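PDB 3TO3: petrobactin biosynthesis protein AsbB from Bacillus anthracis, which catalyses the ATP-dependent condensation of spermidine with citryl-spermidine intermediates in the biosynthesis of petrobactin, a siderophore used in iron acquisition and virulence. Local coordinates for residues N155-G160 with L390-K395; P399-W404 with G518-V523; R25-Q30 with E126-K131. All coordinates share one frame; numbering follows the deposited sequence.

Contact 1: residues N155-G160 with L390-K395; sequences NHLIDG and LYAKEK. With ATP (adenosine-5'-triphosphate), chain E.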
loop_
_atom_site.group_PDB
_atom_site.type_symbol
_atom_site.label_atom_id
_atom_site.label_comp_id
_atom_site.label_asym_id
_atom_site.label_seq_id
_atom_site.Cartn_x
_atom_site.Cartn_y
_atom_site.Cartn_z
ATOM N N ASN B 155 -20.213 -10.492 16.028
ATOM C CA ASN B 155 -18.943 -11.145 15.677
ATOM C C ASN B 155 -19.067 -12.574 15.145
ATOM O O ASN B 155 -18.139 -13.092 14.522
ATOM C CB ASN B 155 -17.958 -11.107 16.845
ATOM C CG ASN B 155 -17.685 -9.688 17.323
ATOM O OD1 ASN B 155 -18.277 -9.211 18.302
ATOM N ND2 ASN B 155 -16.803 -8.995 16.613
ATOM N N HIS B 156 -20.214 -13.207 15.355
ATOM C CA HIS B 156 -20.401 -14.539 14.787
ATOM C C HIS B 156 -21.008 -14.585 13.372
ATOM O O HIS B 156 -20.924 -15.620 12.696
ATOM C CB HIS B 156 -21.059 -15.507 15.785
ATOM C CG HIS B 156 -20.132 -15.928 16.889
ATOM N ND1 HIS B 156 -19.079 -16.798 16.687
ATOM C CD2 HIS B 156 -20.074 -15.567 18.197
ATOM C CE1 HIS B 156 -18.425 -16.967 17.825
ATOM N NE2 HIS B 156 -19.008 -16.232 18.756
ATOM N N LEU B 157 -21.529 -13.461 12.872
ATOM C CA LEU B 157 -21.893 -13.492 11.466
ATOM C C LEU B 157 -20.661 -12.997 10.757
ATOM O O LEU B 157 -20.392 -11.796 10.664
ATOM C CB LEU B 157 -23.013 -12.500 11.158
ATOM C CG LEU B 157 -24.264 -12.414 12.009
ATOM C CD1 LEU B 157 -24.979 -11.123 11.613
ATOM C CD2 LEU B 157 -25.128 -13.644 11.801
ATOM N N ILE B 158 -19.962 -13.945 10.178
ATOM C CA ILE B 158 -18.699 -13.657 9.540
ATOM C C ILE B 158 -18.817 -13.559 8.021
ATOM O O ILE B 158 -17.818 -13.418 7.339
ATOM C CB ILE B 158 -17.620 -14.658 9.991
ATOM C CG1 ILE B 158 -17.894 -16.041 9.376
ATOM C CG2 ILE B 158 -17.540 -14.682 11.574
ATOM C CD1 ILE B 158 -16.802 -17.017 9.654
ATOM N N ASP B 159 -20.025 -13.682 7.482
ATOM C CA ASP B 159 -20.136 -13.842 6.026
ATOM C C ASP B 159 -19.918 -12.559 5.221
ATOM O O ASP B 159 -19.423 -12.600 4.088
ATOM C CB ASP B 159 -21.433 -14.570 5.625
ATOM C CG ASP B 159 -21.370 -16.090 5.916
ATOM O OD1 ASP B 159 -20.266 -16.672 5.784
ATOM O OD2 ASP B 159 -22.412 -16.689 6.293
ATOM N N GLY B 160 -20.249 -11.413 5.810
ATOM C CA GLY B 160 -20.086 -10.170 5.085
ATOM C C GLY B 160 -21.111 -10.079 3.969
ATOM O O GLY B 160 -22.128 -10.780 3.949
ATOM N N LEU B 390 -30.564 -11.642 9.739
ATOM C CA LEU B 390 -31.817 -12.307 9.404
ATOM C C LEU B 390 -31.737 -13.201 8.150
ATOM O O LEU B 390 -32.491 -14.157 8.014
ATOM C CB LEU B 390 -32.934 -11.289 9.282
ATOM C CG LEU B 390 -33.132 -10.404 10.530
ATOM C CD1 LEU B 390 -34.141 -9.337 10.258
ATOM C CD2 LEU B 390 -33.498 -11.161 11.789
ATOM N N TYR B 391 -30.908 -12.824 7.194
ATOM C CA TYR B 391 -30.616 -13.669 6.035
ATOM C C TYR B 391 -29.293 -14.431 6.076
ATOM O O TYR B 391 -28.901 -15.020 5.089
ATOM C CB TYR B 391 -30.853 -12.945 4.704
ATOM C CG TYR B 391 -30.360 -11.519 4.637
ATOM C CD1 TYR B 391 -29.045 -11.223 4.238
ATOM C CD2 TYR B 391 -31.204 -10.454 4.962
ATOM C CE1 TYR B 391 -28.576 -9.893 4.159
ATOM C CE2 TYR B 391 -30.738 -9.107 4.897
ATOM C CZ TYR B 391 -29.434 -8.842 4.479
ATOM O OH TYR B 391 -28.980 -7.526 4.407
ATOM N N ALA B 392 -28.561 -14.343 7.184
ATOM C CA ALA B 392 -27.349 -15.162 7.339
ATOM C C ALA B 392 -27.672 -16.646 7.465
ATOM O O ALA B 392 -28.778 -17.012 7.855
ATOM C CB ALA B 392 -26.519 -14.710 8.547
ATOM N N LYS B 393 -26.690 -17.485 7.162
ATOM C CA LYS B 393 -26.818 -18.932 7.336
ATOM C C LYS B 393 -25.664 -19.486 8.161
ATOM O O LYS B 393 -24.610 -18.854 8.270
ATOM C CB LYS B 393 -26.834 -19.633 5.983
ATOM C CG LYS B 393 -28.000 -19.280 5.114
ATOM C CD LYS B 393 -27.685 -19.671 3.696
ATOM C CE LYS B 393 -28.366 -18.749 2.708
ATOM N NZ LYS B 393 -28.555 -19.437 1.387
ATOM N N GLU B 394 -25.881 -20.661 8.750
ATOM C CA GLU B 394 -24.861 -21.393 9.497
ATOM C C GLU B 394 -23.883 -22.020 8.512
ATOM O O GLU B 394 -24.211 -22.184 7.330
ATOM C CB GLU B 394 -25.492 -22.499 10.359
ATOM C CG GLU B 394 -26.495 -22.042 11.391
ATOM C CD GLU B 394 -25.854 -21.378 12.616
ATOM O OE1 GLU B 394 -24.690 -20.916 12.539
ATOM O OE2 GLU B 394 -26.531 -21.319 13.666
ATOM N N LYS B 395 -22.703 -22.407 8.990
ATOM C CA LYS B 395 -21.730 -22.999 8.086
ATOM C C LYS B 395 -22.367 -24.059 7.182
ATOM O O LYS B 395 -22.031 -24.134 5.988
ATOM C CB LYS B 395 -20.543 -23.586 8.844
ATOM C CG LYS B 395 -19.346 -23.926 7.931
ATOM C CD LYS B 395 -18.131 -24.410 8.736
ATOM C CE LYS B 395 -16.806 -24.077 8.051
ATOM N NZ LYS B 395 -15.641 -24.503 8.890
HETATM P PB ATP E . -19.556 1.741 9.211
HETATM O O1B ATP E . -18.190 1.773 9.849
HETATM O O2B ATP E . -19.788 3.021 8.451
HETATM O O3B ATP E . -20.651 1.533 10.321
HETATM P PA ATP E . -18.782 0.379 6.989
HETATM O O1A ATP E . -17.480 1.119 7.232
HETATM O O2A ATP E . -19.526 0.889 5.760
HETATM O O3A ATP E . -19.700 0.529 8.234
HETATM O "O5'" ATP E . -18.420 -1.137 6.797
HETATM C "C5'" ATP E . -19.306 -2.128 7.163
HETATM C "C4'" ATP E . -19.083 -3.422 6.613
HETATM O "O4'" ATP E . -20.317 -4.213 6.694
HETATM C "C3'" ATP E . -18.750 -3.328 5.173
HETATM O "O3'" ATP E . -17.514 -3.881 4.938
HETATM C "C2'" ATP E . -19.813 -4.085 4.487
HETATM O "O2'" ATP E . -19.315 -4.759 3.410
HETATM C "C1'" ATP E . -20.274 -5.017 5.555
HETATM N N9 ATP E . -21.526 -5.680 5.306
HETATM C C8 ATP E . -21.708 -7.008 5.407
HETATM N N7 ATP E . -22.988 -7.272 5.110
HETATM C C5 ATP E . -23.630 -6.116 4.827
HETATM C C6 ATP E . -24.951 -5.814 4.466
HETATM N N6 ATP E . -25.909 -6.876 4.335
HETATM N N1 ATP E . -25.294 -4.524 4.245
HETATM C C2 ATP E . -24.379 -3.541 4.371
HETATM N N3 ATP E . -23.097 -3.801 4.715
HETATM C C4 ATP E . -22.692 -5.077 4.950
HETATM O O HOH W 1 -22.210 -19.430 6.353
#
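The adenine end of the ATP pocket is where these two loops come together: Leu-157 and Asp-159, just beyond helix 150-156, meet Ala-392 and Lys-393, which follow strand 383-386. The apolar part of the contact is a single touch, CD2 of Leu-157 against CB of Ala-392 at 3.7 Å. The touch is made by the CD2 branch; with CG beside the backbone N (chi1 -48°), the side chain extends until this methyl meets the alanine, whose CB points toward the other loop.

Next to this methyl pair the contact turns polar. OD2 of Asp-159 and the carbonyl O of Lys-393 lie 3.7 Å apart, two acceptors that cannot bond each other directly. A water resolves this by donating to both, to Asp-159 OD2 at 2.7 Å and to Lys-393 O at 3.1 Å.

Each loop also reaches the nucleotide. Tyr-391, an ATP-binding residue, accepts a hydrogen bond at its OH from ATP N6 at 3.1 Å, the amine lying at the edge of the ring near its plane; the same hydroxyl is hydrogen-bonded to Asn-516. From the other loop, Gly-160 C comes within 3.4 Å of ATP C8. With two acceptors facing each other, the polar link between the loops depends on the water's two hydrogens, while a tyrosine hydroxyl that accepts from N6 is consistent with recognition of the adenine amine.

Contact 2: residues P399-W404 with G518-V523; sequences PIIDAW and GELAFV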
loop_
_atom_site.group_PDB
_atom_site.type_symbol
_atom_site.label_atom_id
_atom_site.label_comp_id
_atom_site.label_asym_id
_atom_site.label_seq_id
_atom_site.Cartn_x
_atom_site.Cartn_y
_atom_site.Cartn_z
ATOM N N PRO B 399 -30.506 -21.496 7.595
ATOM C CA PRO B 399 -30.707 -20.093 7.963
ATOM C C PRO B 399 -30.657 -19.955 9.476
ATOM O O PRO B 399 -31.201 -20.810 10.178
ATOM C CB PRO B 399 -32.121 -19.811 7.453
ATOM C CG PRO B 399 -32.291 -20.782 6.309
ATOM C CD PRO B 399 -31.659 -22.027 6.857
ATOM N N ILE B 400 -30.017 -18.916 9.985
ATOM C CA ILE B 400 -29.965 -18.763 11.424
ATOM C C ILE B 400 -31.346 -18.422 12.027
ATOM O O ILE B 400 -31.551 -18.628 13.213
ATOM C CB ILE B 400 -28.907 -17.736 11.883
ATOM C CG1 ILE B 400 -29.375 -16.332 11.576
ATOM C CG2 ILE B 400 -27.525 -18.024 11.290
ATOM C CD1 ILE B 400 -29.227 -15.444 12.762
ATOM N N ILE B 401 -32.299 -17.961 11.213
ATOM C CA ILE B 401 -33.631 -17.673 11.734
ATOM C C ILE B 401 -34.495 -18.924 11.789
ATOM O O ILE B 401 -35.686 -18.852 12.130
ATOM C CB ILE B 401 -34.397 -16.519 10.986
ATOM C CG1 ILE B 401 -34.600 -16.843 9.507
ATOM C CG2 ILE B 401 -33.685 -15.168 11.157
ATOM C CD1 ILE B 401 -35.408 -15.798 8.764
ATOM N N ASP B 402 -33.906 -20.070 11.448
ATOM C CA ASP B 402 -34.681 -21.297 11.287
ATOM C C ASP B 402 -35.588 -21.611 12.485
ATOM O O ASP B 402 -36.806 -21.738 12.317
ATOM C CB ASP B 402 -33.778 -22.474 10.929
ATOM C CG ASP B 402 -34.557 -23.776 10.706
ATOM O OD1 ASP B 402 -35.124 -23.950 9.600
ATOM O OD2 ASP B 402 -34.589 -24.632 11.630
ATOM N N ALA B 403 -35.025 -21.699 13.689
ATOM C CA ALA B 403 -35.849 -21.982 14.864
ATOM C C ALA B 403 -37.006 -20.993 14.971
ATOM O O ALA B 403 -38.128 -21.392 15.201
ATOM C CB ALA B 403 -35.030 -21.995 16.146
ATOM N N TRP B 404 -36.752 -19.705 14.785
ATOM C CA TRP B 404 -37.840 -18.739 14.871
ATOM C C TRP B 404 -38.955 -19.034 13.874
ATOM O O TRP B 404 -40.136 -18.922 14.201
ATOM C CB TRP B 404 -37.338 -17.299 14.661
ATOM C CG TRP B 404 -36.364 -16.865 15.691
ATOM C CD1 TRP B 404 -36.101 -17.473 16.897
ATOM C CD2 TRP B 404 -35.487 -15.738 15.607
ATOM N NE1 TRP B 404 -35.124 -16.772 17.565
ATOM C CE2 TRP B 404 -34.731 -15.708 16.796
ATOM C CE3 TRP B 404 -35.279 -14.740 14.642
ATOM C CZ2 TRP B 404 -33.784 -14.721 17.050
ATOM C CZ3 TRP B 404 -34.341 -13.766 14.888
ATOM C CH2 TRP B 404 -33.601 -13.758 16.087
ATOM N N GLY B 518 -34.510 -7.778 0.287
ATOM C CA GLY B 518 -34.651 -8.707 -0.812
ATOM C C GLY B 518 -33.838 -9.973 -0.616
ATOM O O GLY B 518 -34.227 -11.030 -1.089
ATOM N N GLU B 519 -32.709 -9.872 0.077
ATOM C CA GLU B 519 -31.870 -11.042 0.345
ATOM C C GLU B 519 -32.631 -12.059 1.188
ATOM O O GLU B 519 -32.487 -13.261 0.995
ATOM C CB GLU B 519 -30.592 -10.645 1.077
ATOM C CG GLU B 519 -29.661 -9.758 0.251
ATOM C CD GLU B 519 -28.938 -10.492 -0.895
ATOM O OE1 GLU B 519 -28.442 -9.773 -1.801
ATOM O OE2 GLU B 519 -28.852 -11.758 -0.891
ATOM N N LEU B 520 -33.440 -11.578 2.125
ATOM C CA LEU B 520 -34.309 -12.474 2.909
ATOM C C LEU B 520 -35.300 -13.250 2.008
ATOM O O LEU B 520 -35.480 -14.445 2.176
ATOM C CB LEU B 520 -35.064 -11.698 3.999
ATOM C CG LEU B 520 -35.947 -12.475 4.976
ATOM C CD1 LEU B 520 -35.124 -13.524 5.804
ATOM C CD2 LEU B 520 -36.691 -11.502 5.881
ATOM N N ALA B 521 -35.931 -12.565 1.055
ATOM C CA ALA B 521 -36.836 -13.210 0.112
ATOM C C ALA B 521 -36.131 -14.352 -0.636
ATOM O O ALA B 521 -36.705 -15.412 -0.866
ATOM C CB ALA B 521 -37.399 -12.188 -0.877
ATOM N N PHE B 522 -34.876 -14.145 -0.994
ATOM C CA PHE B 522 -34.091 -15.229 -1.587
ATOM C C PHE B 522 -33.920 -16.455 -0.673
ATOM O O PHE B 522 -33.990 -17.594 -1.126
ATOM C CB PHE B 522 -32.703 -14.722 -1.990
ATOM C CG PHE B 522 -32.717 -13.768 -3.142
ATOM C CD1 PHE B 522 -33.621 -13.919 -4.168
ATOM C CD2 PHE B 522 -31.821 -12.716 -3.191
ATOM C CE1 PHE B 522 -33.622 -13.036 -5.223
ATOM C CE2 PHE B 522 -31.830 -11.832 -4.225
ATOM C CZ PHE B 522 -32.730 -11.991 -5.244
ATOM N N VAL B 523 -33.650 -16.205 0.605
ATOM C CA VAL B 523 -33.449 -17.259 1.572
ATOM C C VAL B 523 -34.752 -18.023 1.787
ATOM O O VAL B 523 -34.774 -19.244 1.777
ATOM C CB VAL B 523 -32.912 -16.711 2.899
ATOM C CG1 VAL B 523 -33.030 -17.758 3.973
ATOM C CG2 VAL B 523 -31.460 -16.303 2.746
#
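Ile-401 and Leu-520 meet through torsions that bring one terminal methyl of each against the other. In Ile-401, CG1 sits between the backbone N and the carbonyl carbon (chi1 60°), and an extended chi2 carries CD1 forward to the helix. Leu-520 answers with CG turned opposite its backbone N (chi1 -176°), which swings the branched end closer than the initial direction of its side chain would suggest. CD1 of Ile-401 and CD1 of Leu-520 then touch at 3.7 Å, one side chain slanting across the other.

One helical turn further on, Val-523 repeats the theme with a proline. Its CG1 methyl approaches the ring of Pro-399, 3.9 Å from CG and 4.1 Å from CB, and the two side chains pass each other in opposite directions. Both CB atoms point across the contact, so the ring and the branched residue meet without a long reach. Val-523 also packs on the ATP-binding Tyr-391, so helix 502-528 backs the tyrosine.

The proline and isoleucine are set by a type I beta turn, Pro-399 to Asp-402, closed by the bond from Asp-402 N to Pro-399 O at 3.1 Å. The turn leads directly into helix 402-408, placing Pro-399 and Ile-401 against Val-523 and Leu-520, three residues apart on helix 502-528. All four touching residues are buried. Helix 410-432 adds Trp-413 against Ile-401 and Leu-417 against Leu-520, Asp-402 is hydrogen-bonded to Tyr-528 of helix 502-528, and the Trp-404 ring meets His-447 of strand 443-448, their planes at about 50°.

Contact 3: residues R25-Q30 with E126-K131; sequences RRVLRQ and EQTIFK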
loop_
_atom_site.group_PDB
_atom_site.type_symbol
_atom_site.label_atom_id
_atom_site.label_comp_id
_atom_site.label_asym_id
_atom_site.label_seq_id
_atom_site.Cartn_x
_atom_site.Cartn_y
_atom_site.Cartn_z
ATOM N N ARG B 25 -15.228 -20.219 -4.623
ATOM C CA ARG B 25 -16.421 -20.460 -5.389
ATOM C C ARG B 25 -17.452 -19.365 -5.114
ATOM O O ARG B 25 -18.094 -18.869 -6.039
ATOM C CB ARG B 25 -16.991 -21.850 -5.075
ATOM C CG ARG B 25 -16.274 -22.927 -5.847
ATOM C CD ARG B 25 -16.540 -24.266 -5.250
ATOM N NE ARG B 25 -15.961 -25.328 -6.059
ATOM C CZ ARG B 25 -16.113 -26.618 -5.797
ATOM N NH1 ARG B 25 -16.867 -26.980 -4.766
ATOM N NH2 ARG B 25 -15.534 -27.543 -6.568
ATOM N N ARG B 26 -17.602 -18.997 -3.845
ATOM C CA ARG B 26 -18.561 -17.975 -3.473
ATOM C C ARG B 26 -18.199 -16.625 -4.121
ATOM O O ARG B 26 -19.067 -15.936 -4.676
ATOM C CB ARG B 26 -18.661 -17.835 -1.959
ATOM C CG ARG B 26 -19.522 -16.654 -1.522
ATOM C CD ARG B 26 -19.397 -16.329 -0.040
ATOM N NE ARG B 26 -19.993 -15.023 0.191
ATOM C CZ ARG B 26 -20.010 -14.367 1.348
ATOM N NH1 ARG B 26 -19.472 -14.905 2.453
ATOM N NH2 ARG B 26 -20.592 -13.163 1.408
ATOM N N VAL B 27 -16.919 -16.266 -4.072
ATOM C CA VAL B 27 -16.489 -14.978 -4.579
ATOM C C VAL B 27 -16.651 -14.912 -6.086
ATOM O O VAL B 27 -17.054 -13.892 -6.620
ATOM C CB VAL B 27 -15.039 -14.643 -4.152
ATOM C CG1 VAL B 27 -14.502 -13.477 -4.957
ATOM C CG2 VAL B 27 -14.978 -14.323 -2.643
ATOM N N LEU B 28 -16.360 -16.011 -6.777
ATOM C CA LEU B 28 -16.643 -16.073 -8.196
ATOM C C LEU B 28 -18.146 -15.938 -8.476
ATOM O O LEU B 28 -18.553 -15.228 -9.393
ATOM C CB LEU B 28 -16.117 -17.370 -8.799
ATOM C CG LEU B 28 -14.648 -17.343 -9.171
ATOM C CD1 LEU B 28 -14.220 -18.747 -9.575
ATOM C CD2 LEU B 28 -14.500 -16.387 -10.327
ATOM N N ARG B 29 -18.964 -16.616 -7.680
ATOM C CA ARG B 29 -20.405 -16.577 -7.884
ATOM C C ARG B 29 -20.939 -15.136 -7.775
ATOM O O ARG B 29 -21.678 -14.668 -8.656
ATOM C CB ARG B 29 -21.116 -17.537 -6.915
ATOM C CG ARG B 29 -22.625 -17.449 -6.954
ATOM C CD ARG B 29 -23.288 -18.472 -6.007
ATOM N NE ARG B 29 -23.000 -18.195 -4.589
ATOM C CZ ARG B 29 -23.392 -17.099 -3.931
ATOM N NH1 ARG B 29 -24.089 -16.155 -4.548
ATOM N NH2 ARG B 29 -23.080 -16.929 -2.650
ATOM N N GLN B 30 -20.550 -14.427 -6.713
ATOM C CA GLN B 30 -21.078 -13.086 -6.494
ATOM C C GLN B 30 -20.531 -12.198 -7.627
ATOM O O GLN B 30 -21.274 -11.397 -8.191
ATOM C CB GLN B 30 -20.762 -12.542 -5.080
ATOM C CG GLN B 30 -21.418 -13.395 -3.942
ATOM C CD GLN B 30 -21.275 -12.812 -2.524
ATOM O OE1 GLN B 30 -21.631 -13.469 -1.528
ATOM N NE2 GLN B 30 -20.791 -11.568 -2.429
ATOM N N GLU B 126 -8.874 -11.109 -4.641
ATOM C CA GLU B 126 -7.932 -12.074 -4.105
ATOM C C GLU B 126 -7.755 -11.888 -2.603
ATOM O O GLU B 126 -7.615 -12.852 -1.864
ATOM C CB GLU B 126 -6.562 -11.942 -4.807
ATOM C CG GLU B 126 -6.587 -12.478 -6.214
ATOM C CD GLU B 126 -5.283 -12.224 -6.980
ATOM O OE1 GLU B 126 -4.459 -11.385 -6.540
ATOM O OE2 GLU B 126 -5.087 -12.869 -8.031
ATOM N N GLN B 127 -7.740 -10.646 -2.148
ATOM C CA GLN B 127 -7.592 -10.406 -0.726
ATOM C C GLN B 127 -8.846 -10.846 0.010
ATOM O O GLN B 127 -8.759 -11.304 1.136
ATOM C CB GLN B 127 -7.257 -8.945 -0.437
ATOM C CG GLN B 127 -5.825 -8.612 -0.776
ATOM C CD GLN B 127 -4.849 -9.597 -0.183
ATOM O OE1 GLN B 127 -4.781 -9.786 1.038
ATOM N NE2 GLN B 127 -4.092 -10.236 -1.038
ATOM N N THR B 128 -10.002 -10.731 -0.647
ATOM C CA THR B 128 -11.270 -11.149 -0.058
ATOM C C THR B 128 -11.254 -12.652 0.152
ATOM O O THR B 128 -11.477 -13.139 1.258
ATOM C CB THR B 128 -12.500 -10.706 -0.915
ATOM O OG1 THR B 128 -12.676 -9.301 -0.744
ATOM C CG2 THR B 128 -13.786 -11.400 -0.460
ATOM N N ILE B 129 -10.962 -13.377 -0.916
ATOM C CA ILE B 129 -10.785 -14.813 -0.845
ATOM C C ILE B 129 -9.808 -15.179 0.264
ATOM O O ILE B 129 -10.052 -16.091 1.057
ATOM C CB ILE B 129 -10.283 -15.346 -2.207
ATOM C CG1 ILE B 129 -11.401 -15.237 -3.237
ATOM C CG2 ILE B 129 -9.832 -16.788 -2.124
ATOM C CD1 ILE B 129 -10.969 -15.611 -4.552
ATOM N N PHE B 130 -8.695 -14.464 0.328
ATOM C CA PHE B 130 -7.693 -14.781 1.334
ATOM C C PHE B 130 -8.192 -14.553 2.766
ATOM O O PHE B 130 -8.102 -15.442 3.604
ATOM C CB PHE B 130 -6.425 -13.973 1.069
ATOM C CG PHE B 130 -5.366 -14.111 2.139
ATOM C CD1 PHE B 130 -4.619 -15.282 2.268
ATOM C CD2 PHE B 130 -5.083 -13.053 2.968
ATOM C CE1 PHE B 130 -3.617 -15.402 3.232
ATOM C CE2 PHE B 130 -4.066 -13.151 3.944
ATOM C CZ PHE B 130 -3.342 -14.336 4.081
ATOM N N LYS B 131 -8.707 -13.360 3.048
ATOM C CA LYS B 131 -9.216 -13.091 4.372
ATOM C C LYS B 131 -10.442 -13.930 4.751
ATOM O O LYS B 131 -10.585 -14.283 5.924
ATOM C CB LYS B 131 -9.501 -11.609 4.588
ATOM C CG LYS B 131 -8.254 -10.849 5.032
ATOM C CD LYS B 131 -7.551 -10.172 3.853
ATOM C CE LYS B 131 -6.439 -9.235 4.344
ATOM N NZ LYS B 131 -5.870 -8.366 3.281
#
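Val-27 packs helix 18-37 against helix 115-138 in a buried helix-helix contact of the N-terminal part of the chain, and its side chain can be followed atom by atom. CB points toward the partner helix and already lies 3.8 Å from CG1 of Ile-129. From there the chain forks. CG1, opposite the backbone N (chi1 166°), lies over the end of the isoleucine, with Ile-129 CG1 at 4.0 Å and Ile-129 CD1 at 4.1 Å, the two side chains crossing at a slant. The other branch, CG2, touches two neighbours: it is 3.7 Å from CG1 of Ile-129 and 3.8 Å from CG2 of Thr-128.

Thr-128 presents its methyl to the valine while its hydroxyl OG1 is hydrogen-bonded to the carbonyl O of Glu-124, one turn back in the same helix; a polar side chain thereby offers an apolar surface. The loop residue Tyr-167 also packs on Val-27, and Glu-126 forms a salt bridge with Lys-359 of the second subunit, which places helix 115-138 beside the dimer partner.

Away from the methyl contact, helix 18-37 carries a polar pair of its own. Arg-26 holds one oxygen, OE1 of Gln-30, with two nitrogens: NE at 2.8 Å and NH2 at 3.1 Å, both reaching it from the same face of the amide plane.

The three contacts follow one another along the chain, each closing before the next opens: contact 3, then contact 1, then contact 2. Contact 1 lies between the others, its centre 11 Å from that of contact 2 and 16 Å from that of contact 3, while the centres of contacts 2 and 3 are 22 Å apart and their nearest atoms about 7 Å. The joints include hydrogen bonds, Ala-392 O with Ile-400 N and Asp-159 O with Arg-26 NH1, and contacts 1 and 2 also pack together. Helices 18-37 and 115-138, and helix 502-528, are thus connected through the two loops beside adenine, tying distant parts of the sequence to the ATP pocket.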